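Local coordinates for protein TetR-family transcriptional regulator (Streptomyces coelicolor, PDB 2G7L) that probably binds operator DNA through an N-terminal helix-turn-helix domain and regulates transcription, as TetR-family regulators do, at residues W23-D26 against T27-L31. Residues are numbered along the deposited sequence; the frame is centred on the assembly and turned at random.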
loop_
_atom_site.group_PDB
_atom_site.type_symbol
_atom_site.label_atom_id
_atom_site.label_comp_id
_atom_site.label_asym_id
_atom_site.label_seq_id
_atom_site.Cartn_x
_atom_site.Cartn_y
_atom_site.Cartn_z
ATOM N N TRP A 23 -13.023 -23.654 -11.545
ATOM C CA TRP A 23 -14.414 -23.707 -11.082
ATOM C C TRP A 23 -14.597 -22.956 -9.771
ATOM O O TRP A 23 -15.548 -22.184 -9.593
ATOM C CB TRP A 23 -14.885 -25.165 -10.956
ATOM C CG TRP A 23 -16.343 -25.376 -10.497
ATOM C CD1 TRP A 23 -17.422 -24.499 -10.594
ATOM C CD2 TRP A 23 -16.854 -26.560 -9.891
ATOM N NE1 TRP A 23 -18.554 -25.079 -10.066
ATOM C CE2 TRP A 23 -18.225 -26.343 -9.624
ATOM C CE3 TRP A 23 -16.275 -27.799 -9.545
ATOM C CZ2 TRP A 23 -19.041 -27.341 -9.044
ATOM C CZ3 TRP A 23 -17.098 -28.793 -8.977
ATOM C CH2 TRP A 23 -18.458 -28.541 -8.733
ATOM N N ILE A 24 -13.671 -23.199 -8.857
ATOM C CA ILE A 24 -13.638 -22.513 -7.536
ATOM C C ILE A 24 -13.626 -21.014 -7.683
ATOM O O ILE A 24 -14.403 -20.276 -7.004
ATOM C CB ILE A 24 -12.408 -22.986 -6.744
ATOM C CG1 ILE A 24 -12.587 -24.461 -6.384
ATOM C CG2 ILE A 24 -12.133 -22.064 -5.494
ATOM C CD1 ILE A 24 -11.282 -25.188 -6.016
ATOM N N VAL A 25 -12.782 -20.517 -8.599
ATOM C CA VAL A 25 -12.677 -19.051 -8.731
ATOM C C VAL A 25 -13.842 -18.460 -9.470
ATOM O O VAL A 25 -14.321 -17.369 -9.119
ATOM C CB VAL A 25 -11.170 -18.446 -9.024
ATOM C CG1 VAL A 25 -10.086 -19.482 -9.182
ATOM C CG2 VAL A 25 -11.116 -17.326 -10.056
ATOM N N ASP A 26 -14.378 -19.209 -10.447
ATOM C CA ASP A 26 -15.557 -18.719 -11.215
ATOM C C ASP A 26 -16.717 -18.577 -10.243
ATOM O O ASP A 26 -17.519 -17.661 -10.378
ATOM C CB ASP A 26 -15.943 -19.644 -12.433
ATOM C CG ASP A 26 -14.897 -19.596 -13.622
ATOM O OD1 ASP A 26 -13.943 -18.734 -13.577
ATOM O OD2 ASP A 26 -15.056 -20.384 -14.623
ATOM N N THR A 27 -16.802 -19.510 -9.287
ATOM C CA THR A 27 -17.811 -19.488 -8.208
ATOM C C THR A 27 -17.618 -18.290 -7.244
ATOM O O THR A 27 -18.585 -17.573 -6.917
ATOM C CB THR A 27 -17.768 -20.818 -7.400
ATOM O OG1 THR A 27 -17.954 -21.912 -8.296
ATOM C CG2 THR A 27 -18.880 -20.889 -6.387
ATOM N N ALA A 28 -16.365 -18.086 -6.794
ATOM C CA ALA A 28 -16.003 -16.897 -5.994
ATOM C C ALA A 28 -16.443 -15.628 -6.695
ATOM O O ALA A 28 -16.974 -14.748 -6.052
ATOM C CB ALA A 28 -14.505 -16.854 -5.718
ATOM N N VAL A 29 -16.219 -15.540 -8.011
ATOM C CA VAL A 29 -16.551 -14.348 -8.761
ATOM C C VAL A 29 -18.047 -14.123 -8.732
ATOM O O VAL A 29 -18.516 -12.990 -8.493
ATOM C CB VAL A 29 -16.066 -14.423 -10.236
ATOM C CG1 VAL A 29 -16.640 -13.230 -11.061
ATOM C CG2 VAL A 29 -14.513 -14.391 -10.336
ATOM N N ALA A 30 -18.808 -15.190 -9.031
ATOM C CA ALA A 30 -20.267 -15.139 -9.025
ATOM C C ALA A 30 -20.784 -14.804 -7.641
ATOM O O ALA A 30 -21.650 -13.976 -7.521
ATOM C CB ALA A 30 -20.881 -16.529 -9.538
ATOM N N LEU A 31 -20.245 -15.442 -6.606
ATOM C CA LEU A 31 -20.597 -15.087 -5.209
ATOM C C LEU A 31 -20.392 -13.584 -4.854
ATOM O O LEU A 31 -21.262 -12.975 -4.201
ATOM C CB LEU A 31 -19.822 -15.958 -4.244
ATOM C CG LEU A 31 -20.315 -16.013 -2.820
ATOM C CD1 LEU A 31 -21.821 -16.314 -2.774
ATOM C CD2 LEU A 31 -19.499 -17.104 -2.165
#
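Trp23 O is gripped twice by Thr27, by the amide N at 3.0 Å and by the hydroxyl OG1 at 2.7 Å, the two donors coming from opposite faces of the carbonyl plane. With OG1 beside its own backbone N (chi1 -56°), the threonine folds its hydroxyl back onto the preceding turn, and the bond to the carbonyl fixes that rotation. The Trp23 side chain runs alongside in the same direction, its ring atom CD1 lying 3.5 Å from Thr27 OG1, which sits oblique to the ring. The next three rungs are regular: Ala28 N to Ile24 O at 2.9 Å, then Val29 N on Val25 O and Ala30 N on Asp26 O. Val29 CG2, swung to the side of its backbone N, also lies 3.2 Å from Val25 O. The Asp26 carboxylate turns back along the helix to a salt bridge with Arg22. Ile24 and Thr27 face Leu45 and Leu49, whereas Val25, Ala28 and Val29 meet helix 63-74. This i to i+4 ladder belongs to helix 21-35, the first helix of the three-helix DNA-binding domain characteristic of TetR-family regulators.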